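Side-chain contact in calcium uptake protein 3, mitochondrial (PDB 6AGI), which senses calcium through its EF-hands and regulates the mitochondrial calcium uniporter channel as a disulfide-linked heterodimer with MICU1: residues B[122-127]-B[207-212]. Numbering follows the deposited sequence.
With CA (calcium ion), chain F.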
ATOM      1  N   VAL B 122     -18.386   6.057  17.868  1.00 39.49           N
ATOM      2  CA  VAL B 122     -18.638   6.945  16.743  1.00 30.63           C
ATOM      3  C   VAL B 122     -20.098   7.372  16.842  1.00 25.98           C
ATOM      4  O   VAL B 122     -21.005   6.535  16.789  1.00 20.96           O
ATOM      5  CB  VAL B 122     -18.313   6.291  15.391  1.00 32.65           C
ATOM      6  CG1 VAL B 122     -18.792   7.146  14.247  1.00 28.69           C
ATOM      7  CG2 VAL B 122     -16.825   6.137  15.251  1.00 16.78           C
ATOM      8  N   ASP B 123     -20.308   8.665  17.094  1.00 53.34           N
ATOM      9  CA  ASP B 123     -21.616   9.312  17.074  1.00 57.98           C
ATOM     10  C   ASP B 123     -22.224   9.239  15.682  1.00 52.51           C
ATOM     11  O   ASP B 123     -21.529   9.071  14.679  1.00 50.29           O
ATOM     12  CB  ASP B 123     -21.489  10.794  17.424  1.00 67.46           C
ATOM     13  CG  ASP B 123     -20.622  11.041  18.634  1.00 88.57           C
ATOM     14  OD1 ASP B 123     -20.192  10.059  19.281  1.00 92.51           O
ATOM     15  OD2 ASP B 123     -20.323  12.226  18.893  1.00 96.79           O
ATOM     16  N   LYS B 124     -23.540   9.421  15.622  1.00 46.82           N
ATOM     17  CA  LYS B 124     -24.171   9.753  14.348  1.00 43.03           C
ATOM     18  C   LYS B 124     -23.561  11.018  13.747  1.00 44.05           C
ATOM     19  O   LYS B 124     -23.481  11.148  12.523  1.00 46.01           O
ATOM     20  CB  LYS B 124     -25.681   9.925  14.536  1.00 35.94           C
ATOM     21  CG  LYS B 124     -26.484  10.118  13.244  1.00 42.82           C
ATOM     22  CD  LYS B 124     -27.963  10.166  13.603  1.00 48.73           C
ATOM     23  CE  LYS B 124     -28.868  10.685  12.497  1.00 49.94           C
ATOM     24  NZ  LYS B 124     -30.287  10.532  12.964  1.00 58.04           N
ATOM     25  N   LYS B 125     -23.126  11.959  14.590  1.00 52.25           N
ATOM     26  CA  LYS B 125     -22.693  13.261  14.101  1.00 45.50           C
ATOM     27  C   LYS B 125     -21.271  13.188  13.560  1.00 54.02           C
ATOM     28  O   LYS B 125     -20.983  13.719  12.467  1.00 63.67           O
ATOM     29  CB  LYS B 125     -22.804  14.280  15.248  1.00 54.49           C
ATOM     30  CG  LYS B 125     -22.289  15.684  14.973  1.00 67.60           C
ATOM     31  CD  LYS B 125     -21.313  16.139  16.063  1.00 80.82           C
ATOM     32  CE  LYS B 125     -19.864  15.831  15.727  1.00 85.80           C
ATOM     33  NZ  LYS B 125     -18.980  15.831  16.939  1.00 84.05           N
ATOM     34  N   GLU B 126     -20.418  12.410  14.245  1.00 50.24           N
ATOM     35  CA  GLU B 126     -19.137  12.001  13.674  1.00 46.73           C
ATOM     36  C   GLU B 126     -19.316  11.320  12.323  1.00 38.65           C
ATOM     37  O   GLU B 126     -18.669  11.685  11.336  1.00 31.23           O
ATOM     38  CB  GLU B 126     -18.398  11.063  14.625  1.00 31.36           C
ATOM     39  CG  GLU B 126     -17.536  11.775  15.620  1.00 40.07           C
ATOM     40  CD  GLU B 126     -16.975  10.843  16.666  1.00 49.98           C
ATOM     41  OE1 GLU B 126     -17.677   9.902  17.071  1.00 51.78           O
ATOM     42  OE2 GLU B 126     -15.807  11.035  17.061  1.00 56.25           O
ATOM     43  N   PHE B 127     -20.195  10.325  12.271  1.00 27.32           N
ATOM     44  CA  PHE B 127     -20.415   9.612  11.026  1.00 36.59           C
ATOM     45  C   PHE B 127     -20.906  10.545   9.933  1.00 36.55           C
ATOM     46  O   PHE B 127     -20.629  10.302   8.762  1.00 41.70           O
ATOM     47  CB  PHE B 127     -21.384   8.444  11.237  1.00 23.85           C
ATOM     48  CG  PHE B 127     -21.494   7.542  10.048  1.00 28.14           C
ATOM     49  CD1 PHE B 127     -22.432   7.771   9.052  1.00 26.63           C
ATOM     50  CD2 PHE B 127     -20.605   6.491   9.894  1.00 40.41           C
ATOM     51  CE1 PHE B 127     -22.516   6.933   7.955  1.00 20.13           C
ATOM     52  CE2 PHE B 127     -20.664   5.664   8.784  1.00 37.66           C
ATOM     53  CZ  PHE B 127     -21.627   5.884   7.818  1.00 39.66           C
ATOM     54  N   VAL B 207     -30.951  15.785   8.362  1.00 97.80           N
ATOM     55  CA  VAL B 207     -30.660  15.207   7.055  1.00 86.40           C
ATOM     56  C   VAL B 207     -31.512  13.953   6.921  1.00 75.22           C
ATOM     57  O   VAL B 207     -31.964  13.375   7.914  1.00 84.81           O
ATOM     58  CB  VAL B 207     -29.139  14.926   6.906  1.00 87.53           C
ATOM     59  CG1 VAL B 207     -28.848  13.792   5.936  1.00 86.26           C
ATOM     60  CG2 VAL B 207     -28.403  16.200   6.471  1.00 91.19           C
ATOM     61  N   THR B 208     -31.791  13.567   5.678  1.00 54.50           N
ATOM     62  CA  THR B 208     -32.621  12.395   5.429  1.00 47.26           C
ATOM     63  C   THR B 208     -32.004  11.122   6.015  1.00 53.56           C
ATOM     64  O   THR B 208     -30.867  10.759   5.701  1.00 52.25           O
ATOM     65  CB  THR B 208     -32.836  12.222   3.927  1.00 38.75           C
ATOM     66  OG1 THR B 208     -33.816  13.157   3.473  1.00 52.06           O
ATOM     67  CG2 THR B 208     -33.304  10.820   3.609  1.00 37.83           C
ATOM     68  N   ASP B 209     -32.781  10.417   6.834  1.00 48.94           N
ATOM     69  CA  ASP B 209     -32.301   9.177   7.429  1.00 38.23           C
ATOM     70  C   ASP B 209     -32.125   8.122   6.346  1.00 36.24           C
ATOM     71  O   ASP B 209     -32.771   8.161   5.300  1.00 39.68           O
ATOM     72  CB  ASP B 209     -33.292   8.665   8.481  1.00 40.75           C
ATOM     73  CG  ASP B 209     -33.005   9.195   9.869  1.00 53.26           C
ATOM     74  OD1 ASP B 209     -32.149  10.097   9.995  1.00 62.35           O
ATOM     75  OD2 ASP B 209     -33.666   8.734  10.825  1.00 61.24           O
ATOM     76  N   THR B 210     -31.210   7.192   6.585  1.00 24.11           N
ATOM     77  CA  THR B 210     -30.883   6.168   5.611  1.00 23.22           C
ATOM     78  C   THR B 210     -30.802   4.840   6.345  1.00 30.13           C
ATOM     79  O   THR B 210     -30.916   4.781   7.578  1.00 34.42           O
ATOM     80  CB  THR B 210     -29.565   6.449   4.869  1.00 37.06           C
ATOM     81  OG1 THR B 210     -28.492   6.605   5.808  1.00 44.82           O
ATOM     82  CG2 THR B 210     -29.664   7.686   3.968  1.00 35.21           C
ATOM     83  N   THR B 211     -30.633   3.757   5.574  1.00 33.15           N
ATOM     84  CA  THR B 211     -30.547   2.438   6.193  1.00 25.07           C
ATOM     85  C   THR B 211     -29.310   2.309   7.069  1.00 28.63           C
ATOM     86  O   THR B 211     -29.403   1.829   8.200  1.00 30.10           O
ATOM     87  CB  THR B 211     -30.612   1.341   5.128  1.00 31.89           C
ATOM     88  OG1 THR B 211     -31.982   1.142   4.752  1.00 54.14           O
ATOM     89  CG2 THR B 211     -29.957   0.022   5.612  1.00 18.59           C
ATOM     90  N   LEU B 212     -28.142   2.740   6.584  1.00 29.16           N
ATOM     91  CA  LEU B 212     -26.954   2.611   7.426  1.00 17.90           C
ATOM     92  C   LEU B 212     -27.036   3.540   8.631  1.00 18.91           C
ATOM     93  O   LEU B 212     -26.556   3.196   9.718  1.00 18.85           O
ATOM     94  CB  LEU B 212     -25.684   2.869   6.617  1.00 17.27           C
ATOM     95  CG  LEU B 212     -25.357   1.650   5.758  1.00 34.03           C
ATOM     96  CD1 LEU B 212     -24.054   1.868   5.012  1.00 28.52           C
ATOM     97  CD2 LEU B 212     -25.321   0.345   6.606  1.00 30.40           C
TER
HETATM   98 CA    CA F 601     -16.716   9.730  19.346  1.00 64.95          CA
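Lys124 and Asp209 meet in a salt bridge at the protein surface, linking the first EF-hand, at the start of its exiting helix 124-138, to the loop that leads into helix 211-217. The lysine reaches across at full stretch: CG lies anti to the backbone N (chi1 -173°), the chain stays extended beyond it, and the ammonium group is thus carried straight out from the helix. The Asp209 side chain crosses it at about a right angle, and Asp209 OD1 lies 3.5 Å from Lys124 NZ, a long separation with no hydrogen bond between the pair. The link is therefore mainly electrostatic and probably modest in strength. On its way, the Lys124 side chain also touches Leu213 and Phe217 of helix 211-217, while Asp209 packs on Leu65 of helix 58-66. Deeper in, Phe127 approaches Leu213 as well and meets Phe95 edge-to-face.

Two residues further along the same helix, Glu126 holds the calcium ion with both carboxylate oxygens, OE1 at 2.5 Å and OE2 at 2.8 Å. Asp115, Asp117, Asn119 and the carbonyl oxygen of Met121 complete the site. The glutamate is also held by hydrogen bonds: Thr116 OG1 pairs with OE2, and the backbone N of Asp123 donates to Glu126 OE1 over 2.9 Å at an N-H...O angle of 155°, Glu126 OE1 accepting through its anti lone pair, directed away from OE2.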